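Local coordinates for disease resistance protein RRS1 (Arabidopsis thaliana, PDB 5W3X) that binds W-box DNA as a WRKY transcription factor, confers resistance to bacterial and fungal pathogens, and with RPS4 triggers a hypersensitive response, at residues L19-K24 against R41-F46; G32-R37 against R58-S63; R37-C42 against T53-R58; H48-T53 against E73-R78. All coordinates share one frame; numbering follows the deposited sequence.

Contact 1: L19-K24 against R41-F46; sequences LWTWRK and RCAYKF. With ZN (zinc ion), chain G.
Arg23 and Arg41 face each other as a hydrogen-bonded antiparallel pair where strand 22-28 meets strand 37-42. Arg23 N gives a nearly straight bond to Arg41 O (3.0 Å, 171° at the hydrogen), and Arg41 N returns one to Arg23 O. The two side chains leave the sheet on the same face and cross obliquely. Arg41 has CG in the crowded position between its backbone N and carbonyl carbon (chi1 52°) and bends again at chi2, which lays its guanidinium flat over the base of its neighbour: Arg23 CB sits over the centre of that plane, and Arg23 CG is 3.7 Å from Arg41 NH1. Arg41 NH1 donates in its guanidinium plane to Cys42 O at 3.0 Å; Arg41 NE bonds to a polar side chain of another protein's chain. Arg23 bends at chi2 as well, and Ala43 CB lies over one face of its guanidinium. Further along, Ala43 N donates to Thr21 O, while Thr21 OG1 comes within 3.4 Å of Ala43 CB and 3.2 Å of Tyr44 CE2, buried and with no polar partner in the model. Trp22 turns the edge of its ring, CE3, to Arg41 O. Cys42 SG, anti to the backbone N (chi1 -176°), binds zinc at 2.3 Å and accepts a hydrogen bond from Tyr44 N. That bond probably draws charge from the thiolate, so this end of the WRKY-domain sheet places a zinc ligand and may also tune it.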
# COMPACT_ATOMS: atom_id res chain seq x y z
N LEU B 19 -19.36 24.20 -4.98
CA LEU B 19 -19.25 25.50 -4.33
C LEU B 19 -18.06 25.51 -3.37
O LEU B 19 -17.84 26.49 -2.66
CB LEU B 19 -20.54 25.85 -3.60
N TRP B 20 -17.30 24.42 -3.35
CA TRP B 20 -16.24 24.24 -2.35
C TRP B 20 -14.84 24.04 -2.93
O TRP B 20 -14.67 23.94 -4.15
CB TRP B 20 -16.60 23.05 -1.47
CG TRP B 20 -18.00 23.12 -0.97
CD1 TRP B 20 -19.10 22.54 -1.53
CD2 TRP B 20 -18.46 23.82 0.19
NE1 TRP B 20 -20.22 22.83 -0.79
CE2 TRP B 20 -19.86 23.61 0.28
CE3 TRP B 20 -17.84 24.59 1.17
CZ2 TRP B 20 -20.63 24.15 1.30
CZ3 TRP B 20 -18.61 25.13 2.19
CH2 TRP B 20 -19.99 24.90 2.25
N THR B 21 -13.85 24.00 -2.05
CA THR B 21 -12.46 23.76 -2.43
C THR B 21 -11.96 22.43 -1.85
O THR B 21 -12.24 22.10 -0.70
CB THR B 21 -11.54 24.89 -1.96
OG1 THR B 21 -11.77 25.16 -0.58
CG2 THR B 21 -11.81 26.15 -2.77
N TRP B 22 -11.21 21.69 -2.67
CA TRP B 22 -10.84 20.31 -2.36
C TRP B 22 -9.37 20.01 -2.61
O TRP B 22 -8.74 20.62 -3.48
CB TRP B 22 -11.70 19.36 -3.19
CG TRP B 22 -13.19 19.59 -3.04
CD1 TRP B 22 -13.99 20.31 -3.88
CD2 TRP B 22 -14.05 19.08 -2.01
NE1 TRP B 22 -15.29 20.29 -3.43
CE2 TRP B 22 -15.35 19.54 -2.29
CE3 TRP B 22 -13.84 18.28 -0.88
CZ2 TRP B 22 -16.44 19.23 -1.47
CZ3 TRP B 22 -14.92 17.98 -0.08
CH2 TRP B 22 -16.20 18.45 -0.38
N ARG B 23 -8.81 19.08 -1.84
CA ARG B 23 -7.46 18.54 -2.07
C ARG B 23 -7.57 17.02 -2.21
O ARG B 23 -8.52 16.41 -1.74
CB ARG B 23 -6.50 18.91 -0.93
CG ARG B 23 -6.36 20.42 -0.70
CD ARG B 23 -5.71 21.16 -1.88
NE ARG B 23 -6.09 22.57 -1.87
CZ ARG B 23 -5.46 23.51 -1.17
NH1 ARG B 23 -4.40 23.19 -0.44
NH2 ARG B 23 -5.88 24.77 -1.21
N LYS B 24 -6.60 16.41 -2.87
CA LYS B 24 -6.64 14.99 -3.17
C LYS B 24 -6.39 14.11 -1.94
O LYS B 24 -5.58 14.44 -1.07
CB LYS B 24 -5.61 14.67 -4.25
CG LYS B 24 -6.00 13.51 -5.14
CD LYS B 24 -7.28 13.80 -5.89
CE LYS B 24 -7.70 12.62 -6.75
NZ LYS B 24 -6.76 12.37 -7.88
N ARG B 41 -10.84 15.49 0.01
CA ARG B 41 -11.20 15.99 1.34
C ARG B 41 -11.14 17.50 1.24
O ARG B 41 -10.61 18.01 0.25
CB ARG B 41 -10.27 15.42 2.41
CG ARG B 41 -8.76 15.59 2.13
CD ARG B 41 -8.19 16.87 2.75
NE ARG B 41 -6.74 16.94 2.65
CZ ARG B 41 -6.04 18.07 2.66
NH1 ARG B 41 -6.65 19.24 2.75
NH2 ARG B 41 -4.72 18.03 2.56
N CYS B 42 -11.73 18.23 2.18
CA CYS B 42 -11.79 19.70 2.08
C CYS B 42 -10.44 20.41 2.20
O CYS B 42 -9.56 19.99 2.95
CB CYS B 42 -12.74 20.28 3.13
SG CYS B 42 -12.93 22.09 2.97
N ALA B 43 -10.28 21.51 1.48
CA ALA B 43 -9.06 22.31 1.57
C ALA B 43 -8.87 22.91 2.96
O ALA B 43 -7.77 23.34 3.32
CB ALA B 43 -9.06 23.40 0.52
N TYR B 44 -9.94 22.95 3.76
CA TYR B 44 -9.87 23.50 5.11
C TYR B 44 -9.97 22.41 6.17
O TYR B 44 -10.40 22.66 7.30
CB TYR B 44 -10.98 24.53 5.32
CG TYR B 44 -10.97 25.63 4.29
CD1 TYR B 44 -10.08 26.70 4.40
CD2 TYR B 44 -11.83 25.60 3.20
CE1 TYR B 44 -10.06 27.71 3.45
CE2 TYR B 44 -11.82 26.60 2.25
CZ TYR B 44 -10.93 27.66 2.37
OH TYR B 44 -10.93 28.65 1.41
N LYS B 45 -9.54 21.20 5.82
CA LYS B 45 -9.51 20.11 6.78
C LYS B 45 -8.58 20.42 7.95
O LYS B 45 -8.89 20.11 9.10
CB LYS B 45 -9.06 18.81 6.12
CG LYS B 45 -8.90 17.64 7.09
CD LYS B 45 -8.59 16.35 6.35
CE LYS B 45 -8.47 15.18 7.31
NZ LYS B 45 -9.67 15.07 8.17
N PHE B 46 -7.43 21.00 7.64
CA PHE B 46 -6.40 21.22 8.64
C PHE B 46 -6.66 22.51 9.41
O PHE B 46 -6.69 22.52 10.65
CB PHE B 46 -5.03 21.23 7.96
CG PHE B 46 -3.88 21.48 8.90
CD1 PHE B 46 -3.53 20.54 9.86
CD2 PHE B 46 -3.10 22.63 8.77
CE1 PHE B 46 -2.45 20.76 10.71
CE2 PHE B 46 -2.02 22.85 9.62
CZ PHE B 46 -1.70 21.92 10.58
ZN ZN G . -14.83 22.27 4.24

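Contact 2: G32-R37 against R58-S63; sequences GSRFPR and RSETDS
From CB outward, Phe35 lies against the start of the 58-63 loop. Phe35 CB is 3.6 Å from Arg58 O, and Phe35 CG meets Arg58 CB at 3.8 Å; the first torsion (chi1 -56°) sets CG anti to the carbonyl carbon and swings the ring across to the other segment. Arg58 CG then stands over the middle of one Phe35 ring face, a CH-pi contact 3.8 Å from the centroid and only 6° off the normal, while Arg34 CB approaches the opposite face nearer the rim. CD2 and CE2 run past the carbonyl oxygens of Arg58 and Ser59, and Phe35 CZ, at the tip, comes 3.9 Å from Ser63 OG. The two loops join successive strands of the four-stranded antiparallel WRKY sheet, 22-28 to 37-42 and 53-58 to 66-71, and meet at the end of the sheet far from the zinc. Glu60 reaches back the other way, bent at chi2: Glu60 OE1 accepts from Arg34 N at 2.7 Å, the N-H coming from above the carboxylate plane. The Arg34 and Glu60 side chains cross at about a right angle; Arg34 NH1 makes a bent, weak bond to Glu60 O and a long salt bridge to Glu60 OE1. A water links Pro36 O to Arg58 N, accepting from the latter at 3.2 Å.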
# COMPACT_ATOMS: atom_id res chain seq x y z
N GLY B 32 -14.34 -4.53 -10.42
CA GLY B 32 -15.52 -4.58 -11.28
C GLY B 32 -15.77 -3.34 -12.12
O GLY B 32 -16.75 -3.28 -12.86
N SER B 33 -14.89 -2.35 -12.03
CA SER B 33 -15.11 -1.11 -12.76
C SER B 33 -14.00 -0.80 -13.76
O SER B 33 -12.83 -1.09 -13.53
CB SER B 33 -15.25 0.07 -11.78
OG SER B 33 -15.51 1.27 -12.49
N ARG B 34 -14.39 -0.20 -14.88
CA ARG B 34 -13.44 0.20 -15.90
C ARG B 34 -12.82 1.54 -15.52
O ARG B 34 -11.75 1.90 -16.00
CB ARG B 34 -14.12 0.27 -17.27
CG ARG B 34 -14.35 -1.12 -17.89
CD ARG B 34 -15.54 -1.20 -18.83
NE ARG B 34 -15.58 -0.13 -19.83
CZ ARG B 34 -16.61 0.69 -19.99
NH1 ARG B 34 -17.68 0.57 -19.22
NH2 ARG B 34 -16.57 1.62 -20.93
N PHE B 35 -13.48 2.24 -14.61
CA PHE B 35 -13.05 3.59 -14.26
C PHE B 35 -12.61 3.71 -12.80
O PHE B 35 -13.26 3.16 -11.91
CB PHE B 35 -14.18 4.58 -14.54
CG PHE B 35 -14.67 4.53 -15.96
CD1 PHE B 35 -13.93 5.13 -16.97
CD2 PHE B 35 -15.85 3.89 -16.28
CE1 PHE B 35 -14.37 5.09 -18.28
CE2 PHE B 35 -16.30 3.85 -17.60
CZ PHE B 35 -15.55 4.44 -18.60
N PRO B 36 -11.52 4.45 -12.56
CA PRO B 36 -10.95 4.62 -11.22
C PRO B 36 -11.79 5.54 -10.36
O PRO B 36 -12.54 6.37 -10.88
CB PRO B 36 -9.59 5.24 -11.51
CG PRO B 36 -9.80 6.02 -12.75
CD PRO B 36 -10.76 5.20 -13.57
N ARG B 37 -11.68 5.38 -9.04
CA ARG B 37 -12.34 6.28 -8.11
C ARG B 37 -11.36 7.30 -7.54
O ARG B 37 -10.23 6.96 -7.16
CB ARG B 37 -12.99 5.49 -6.97
CG ARG B 37 -13.67 6.34 -5.92
CD ARG B 37 -14.44 5.45 -4.96
NE ARG B 37 -15.28 4.52 -5.70
CZ ARG B 37 -15.81 3.42 -5.18
NH1 ARG B 37 -16.56 2.63 -5.94
NH2 ARG B 37 -15.58 3.10 -3.91
N ARG B 58 -16.57 7.85 -12.53
CA ARG B 58 -17.29 7.74 -13.80
C ARG B 58 -18.06 6.42 -13.83
O ARG B 58 -17.51 5.37 -13.48
CB ARG B 58 -16.32 7.86 -14.98
CG ARG B 58 -16.93 7.66 -16.36
CD ARG B 58 -16.64 8.85 -17.29
NE ARG B 58 -15.31 9.43 -17.08
CZ ARG B 58 -14.97 10.66 -17.46
NH1 ARG B 58 -15.86 11.45 -18.05
NH2 ARG B 58 -13.74 11.12 -17.25
N SER B 59 -19.33 6.47 -14.22
CA SER B 59 -20.20 5.30 -14.10
C SER B 59 -19.81 4.17 -15.04
O SER B 59 -19.56 4.39 -16.22
CB SER B 59 -21.65 5.69 -14.37
OG SER B 59 -22.47 4.53 -14.37
N GLU B 60 -19.78 2.96 -14.49
CA GLU B 60 -19.46 1.77 -15.27
C GLU B 60 -20.49 1.54 -16.36
O GLU B 60 -20.15 1.47 -17.55
CB GLU B 60 -19.37 0.55 -14.35
CG GLU B 60 -19.24 -0.78 -15.08
CD GLU B 60 -17.85 -1.01 -15.64
OE1 GLU B 60 -17.00 -0.10 -15.54
OE2 GLU B 60 -17.60 -2.11 -16.18
N THR B 61 -21.76 1.44 -15.96
CA THR B 61 -22.85 1.13 -16.88
C THR B 61 -23.05 2.20 -17.96
O THR B 61 -23.10 1.89 -19.15
CB THR B 61 -24.17 0.93 -16.11
OG1 THR B 61 -24.44 2.09 -15.32
CG2 THR B 61 -24.07 -0.28 -15.19
N ASP B 62 -23.18 3.45 -17.54
CA ASP B 62 -23.31 4.56 -18.49
C ASP B 62 -22.08 5.46 -18.42
O ASP B 62 -21.94 6.26 -17.50
CB ASP B 62 -24.58 5.37 -18.19
N SER B 63 -21.21 5.34 -19.41
CA SER B 63 -19.93 6.06 -19.43
C SER B 63 -20.07 7.58 -19.45
O SER B 63 -19.11 8.31 -19.22
CB SER B 63 -19.10 5.61 -20.63
OG SER B 63 -18.00 6.49 -20.84
O HOH W 1 -13.43 7.78 -13.01

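Contact 3: R37-C42 against T53-R58; sequences RGYYRC and TKQVQR. With ZN (zinc ion), chain G.
Strands 37-42 and 53-58, the middle pair of the WRKY sheet, run antiparallel, their axes approaching to 4.6 Å. The tight part is the backbone. Gly38 and Val56 exchange two bonds, with Gly38 N to Val56 O almost straight (2.9 Å, 178°), and Tyr40 and Lys54 do the same at the next hydrogen-bonded pair. Tyr40 CE1 lies close beside Gly38, which has no side chain. On that face Tyr40 CB packs on Lys54 CG at 3.8 Å and Tyr40 CE1 on Val56 CG2 at 4.0 Å; Lys54 extends beyond CG to salt bridges with Asp18 and Glu16. The face of Tyr39 and Gln55 is more polar, and another protein's chain packs on it. Gln55, with chi1 nearly eclipsed (-9°) and a bend at chi2, brings OE1 to 3.0 Å from Tyr39 CD2, the amide steeply inclined to the ring. By contrast, strand pairing is loose at the partly exposed Arg37-Gln57 end. There Arg37, bent at chi3, grips side-on, with Gln57 OE1 in the guanidinium plane, 2.7 Å from both Arg37 NE and Arg37 NH1. Two donors on one oxygen would polarise the Gln57 amide, probably making its NE2, which bonds weakly to Phe35 O, a better donor.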
# COMPACT_ATOMS: atom_id res chain seq x y z
N ARG B 37 -11.68 5.38 -9.04
CA ARG B 37 -12.34 6.28 -8.11
C ARG B 37 -11.36 7.30 -7.54
O ARG B 37 -10.23 6.96 -7.16
CB ARG B 37 -12.99 5.49 -6.97
CG ARG B 37 -13.67 6.34 -5.92
CD ARG B 37 -14.44 5.45 -4.96
NE ARG B 37 -15.28 4.52 -5.70
CZ ARG B 37 -15.81 3.42 -5.18
NH1 ARG B 37 -16.56 2.63 -5.94
NH2 ARG B 37 -15.58 3.10 -3.91
N GLY B 38 -11.79 8.56 -7.50
CA GLY B 38 -11.01 9.63 -6.91
C GLY B 38 -11.56 10.04 -5.56
O GLY B 38 -12.78 10.14 -5.37
N TYR B 39 -10.67 10.26 -4.60
CA TYR B 39 -11.05 10.62 -3.23
C TYR B 39 -10.49 11.99 -2.90
O TYR B 39 -9.28 12.22 -3.06
CB TYR B 39 -10.52 9.61 -2.22
CG TYR B 39 -10.96 8.18 -2.45
CD1 TYR B 39 -10.42 7.42 -3.47
CD2 TYR B 39 -11.89 7.57 -1.60
CE1 TYR B 39 -10.80 6.08 -3.67
CE2 TYR B 39 -12.28 6.24 -1.80
CZ TYR B 39 -11.74 5.51 -2.82
OH TYR B 39 -12.14 4.19 -2.98
N TYR B 40 -11.37 12.86 -2.40
CA TYR B 40 -11.05 14.24 -2.05
C TYR B 40 -11.49 14.52 -0.62
O TYR B 40 -12.42 13.88 -0.12
CB TYR B 40 -11.75 15.23 -3.00
CG TYR B 40 -11.42 15.05 -4.45
CD1 TYR B 40 -12.08 14.10 -5.21
CD2 TYR B 40 -10.45 15.84 -5.07
CE1 TYR B 40 -11.78 13.92 -6.54
CE2 TYR B 40 -10.14 15.66 -6.41
CZ TYR B 40 -10.82 14.70 -7.14
OH TYR B 40 -10.54 14.50 -8.47
N ARG B 41 -10.84 15.49 0.01
CA ARG B 41 -11.20 15.99 1.34
C ARG B 41 -11.14 17.50 1.24
O ARG B 41 -10.61 18.01 0.25
CB ARG B 41 -10.27 15.42 2.41
CG ARG B 41 -8.76 15.59 2.13
CD ARG B 41 -8.19 16.87 2.75
NE ARG B 41 -6.74 16.94 2.65
CZ ARG B 41 -6.04 18.07 2.66
NH1 ARG B 41 -6.65 19.24 2.75
NH2 ARG B 41 -4.72 18.03 2.56
N CYS B 42 -11.73 18.23 2.18
CA CYS B 42 -11.79 19.70 2.08
C CYS B 42 -10.44 20.41 2.20
O CYS B 42 -9.56 19.99 2.95
CB CYS B 42 -12.74 20.28 3.13
SG CYS B 42 -12.93 22.09 2.97
N THR B 53 -15.78 15.28 2.90
CA THR B 53 -15.06 14.53 1.87
C THR B 53 -15.95 14.29 0.66
O THR B 53 -17.17 14.38 0.74
CB THR B 53 -14.58 13.17 2.40
OG1 THR B 53 -15.72 12.38 2.73
CG2 THR B 53 -13.73 13.35 3.65
N LYS B 54 -15.34 13.97 -0.48
CA LYS B 54 -16.14 13.54 -1.62
C LYS B 54 -15.42 12.50 -2.46
O LYS B 54 -14.20 12.46 -2.52
CB LYS B 54 -16.57 14.74 -2.47
CG LYS B 54 -15.51 15.35 -3.37
CD LYS B 54 -16.18 16.35 -4.32
CE LYS B 54 -15.17 17.08 -5.19
NZ LYS B 54 -15.86 18.02 -6.13
N GLN B 55 -16.23 11.63 -3.08
CA GLN B 55 -15.76 10.56 -3.93
C GLN B 55 -16.35 10.71 -5.31
O GLN B 55 -17.55 10.98 -5.45
CB GLN B 55 -16.16 9.20 -3.36
CG GLN B 55 -16.75 9.28 -1.98
CD GLN B 55 -15.68 9.35 -0.94
OE1 GLN B 55 -14.68 8.64 -1.05
NE2 GLN B 55 -15.85 10.21 0.05
N VAL B 56 -15.51 10.54 -6.32
CA VAL B 56 -15.91 10.77 -7.70
C VAL B 56 -15.55 9.57 -8.56
O VAL B 56 -14.40 9.13 -8.57
CB VAL B 56 -15.22 12.01 -8.28
CG1 VAL B 56 -15.60 12.17 -9.74
CG2 VAL B 56 -15.58 13.26 -7.47
N GLN B 57 -16.53 9.02 -9.27
CA GLN B 57 -16.27 7.87 -10.13
C GLN B 57 -17.18 7.86 -11.35
O GLN B 57 -18.40 7.87 -11.22
CB GLN B 57 -16.44 6.57 -9.35
CG GLN B 57 -16.12 5.33 -10.17
CD GLN B 57 -16.00 4.09 -9.33
OE1 GLN B 57 -16.33 4.09 -8.14
NE2 GLN B 57 -15.53 3.00 -9.93
N ARG B 58 -16.57 7.85 -12.53
CA ARG B 58 -17.29 7.74 -13.80
C ARG B 58 -18.06 6.42 -13.83
O ARG B 58 -17.51 5.37 -13.48
CB ARG B 58 -16.32 7.86 -14.98
CG ARG B 58 -16.93 7.66 -16.36
CD ARG B 58 -16.64 8.85 -17.29
NE ARG B 58 -15.31 9.43 -17.08
CZ ARG B 58 -14.97 10.66 -17.46
NH1 ARG B 58 -15.86 11.45 -18.05
NH2 ARG B 58 -13.74 11.12 -17.25
ZN ZN G . -14.83 22.27 4.24

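Contact 4: H48-T53 against E73-R78; sequences HGCKAT and EHNHPR. With ZN (zinc ion), chain G.
The zinc site of the WRKY domain, a Cys2-His2 centre, closes here, where the loop after helix 45-48 meets the C-terminal loop. Three of its four ligands belong to this contact: Cys50 SG (2.1 Å from ZN), His74 ND1 and His76 NE2; Cys42 supplies the fourth. The two histidines bind through different nitrogens and differ in first torsion. His74 has CG anti to the carbonyl carbon (chi1 -66°), whereas His76 CG takes the crowded position between N and the carbonyl carbon (chi1 58°). Ala52 CB sits over the centre of one His74 face, 3.4 Å from the ring centroid, a close CH-pi contact that backs the ring. Cys50 SG instead lies at the edge of the His76 ring, near its plane. Farther from the metal, His76 ND1 donates to Pro77 O at 3.0 Å, which, with the zinc bond, helps hold the imidazole's rotation. Between the two histidines Asn75 reaches across to the other segment, Asn75 ND2 bonding His48 O at 2.7 Å from above the carbonyl plane. Asn75 OD1 is buried 3.2 Å from Cys50 CB and has no polar partner in the model. Outside the two segments Trp20 stacks on His74 and Tyr44 meets His76 edge-to-face. Coordination leaves ND1 of His76 as the protonated nitrogen, and its bond to the carbonyl would probably make the imidazole a somewhat stronger zinc donor.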
# COMPACT_ATOMS: atom_id res chain seq x y z
N HIS B 48 -9.41 24.35 9.62
CA HIS B 48 -10.71 24.46 10.29
C HIS B 48 -11.26 23.16 10.85
O HIS B 48 -12.35 23.15 11.43
CB HIS B 48 -11.73 25.05 9.32
CG HIS B 48 -11.51 26.50 9.03
ND1 HIS B 48 -10.54 26.95 8.17
CD2 HIS B 48 -12.13 27.60 9.51
CE1 HIS B 48 -10.58 28.27 8.12
NE2 HIS B 48 -11.53 28.69 8.92
N GLY B 49 -10.53 22.06 10.68
CA GLY B 49 -11.01 20.76 11.12
C GLY B 49 -12.19 20.24 10.30
O GLY B 49 -12.85 19.29 10.72
N CYS B 50 -12.43 20.83 9.13
CA CYS B 50 -13.58 20.45 8.30
C CYS B 50 -13.50 18.98 7.91
O CYS B 50 -12.45 18.49 7.49
CB CYS B 50 -13.67 21.34 7.05
SG CYS B 50 -15.10 21.00 5.95
N LYS B 51 -14.62 18.27 8.04
CA LYS B 51 -14.65 16.82 7.85
C LYS B 51 -15.22 16.40 6.49
O LYS B 51 -15.31 15.20 6.18
CB LYS B 51 -15.46 16.17 8.97
CG LYS B 51 -14.79 16.24 10.33
CD LYS B 51 -15.61 15.50 11.38
CE LYS B 51 -14.87 15.44 12.71
NZ LYS B 51 -15.64 14.68 13.74
N ALA B 52 -15.58 17.38 5.68
CA ALA B 52 -16.23 17.12 4.40
C ALA B 52 -15.30 16.40 3.43
O ALA B 52 -14.17 16.83 3.18
CB ALA B 52 -16.72 18.43 3.80
N THR B 53 -15.78 15.28 2.90
CA THR B 53 -15.06 14.53 1.87
C THR B 53 -15.95 14.29 0.66
O THR B 53 -17.17 14.38 0.74
CB THR B 53 -14.58 13.17 2.40
OG1 THR B 53 -15.72 12.38 2.73
CG2 THR B 53 -13.73 13.35 3.65
N GLU B 73 -20.55 17.38 6.67
CA GLU B 73 -20.90 18.74 6.30
C GLU B 73 -19.71 19.66 6.52
O GLU B 73 -18.90 19.44 7.42
CB GLU B 73 -22.11 19.23 7.11
CG GLU B 73 -23.32 18.28 7.08
CD GLU B 73 -23.15 17.03 7.95
OE1 GLU B 73 -22.11 16.92 8.64
OE2 GLU B 73 -24.04 16.16 7.92
N HIS B 74 -19.60 20.69 5.69
CA HIS B 74 -18.57 21.70 5.89
C HIS B 74 -18.87 22.50 7.16
O HIS B 74 -20.02 22.82 7.43
CB HIS B 74 -18.48 22.63 4.68
CG HIS B 74 -18.00 21.95 3.44
ND1 HIS B 74 -16.68 21.98 3.04
CD2 HIS B 74 -18.66 21.24 2.50
CE1 HIS B 74 -16.55 21.31 1.91
NE2 HIS B 74 -17.74 20.85 1.56
N ASN B 75 -17.83 22.80 7.94
CA ASN B 75 -18.00 23.60 9.15
C ASN B 75 -17.54 25.04 8.93
O ASN B 75 -16.95 25.66 9.82
CB ASN B 75 -17.25 22.98 10.33
CG ASN B 75 -15.73 22.98 10.14
OD1 ASN B 75 -15.22 23.33 9.08
ND2 ASN B 75 -15.01 22.55 11.17
N HIS B 76 -17.83 25.57 7.75
CA HIS B 76 -17.41 26.92 7.39
C HIS B 76 -18.19 27.37 6.16
O HIS B 76 -18.69 26.54 5.41
CB HIS B 76 -15.90 26.95 7.12
CG HIS B 76 -15.48 26.02 6.04
ND1 HIS B 76 -15.42 26.39 4.71
CD2 HIS B 76 -15.12 24.71 6.08
CE1 HIS B 76 -15.03 25.36 3.99
NE2 HIS B 76 -14.84 24.33 4.79
N PRO B 77 -18.30 28.70 5.95
CA PRO B 77 -19.04 29.17 4.77
C PRO B 77 -18.33 28.83 3.46
O PRO B 77 -17.16 28.44 3.48
CB PRO B 77 -19.09 30.69 4.98
CG PRO B 77 -17.95 31.00 5.90
CD PRO B 77 -17.86 29.81 6.81
N ARG B 78 -19.04 28.98 2.35
CA ARG B 78 -18.46 28.77 1.03
C ARG B 78 -17.28 29.72 0.80
O ARG B 78 -17.36 30.90 1.14
CB ARG B 78 -19.52 28.97 -0.06
CG ARG B 78 -20.78 28.14 0.12
CD ARG B 78 -21.81 28.45 -0.96
ZN ZN G . -14.83 22.27 4.24

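Overall arrangement
From the N terminus, the chain enters strand 22-28, and contact 1 closes the first hairpin by bringing 41-46 back beside 19-24. Contact 2 starts inside that hairpin, in the 32-37 turn, and ends at 58-63, so it crosses contact 1; it lies across the chain's centre from contact 1, their centres about 24 Å apart. Contact 3 falls within the span of contact 2, sharing Arg37 and Arg58 with it, and pairs the two middle strands. Contact 4 opens after contact 1 has closed and crosses contacts 2 and 3, bringing the C-terminal loop back to the zinc. Contacts 1, 3 and 4 meet at that metal, while contact 2 ties the loops at the opposite end of the sheet.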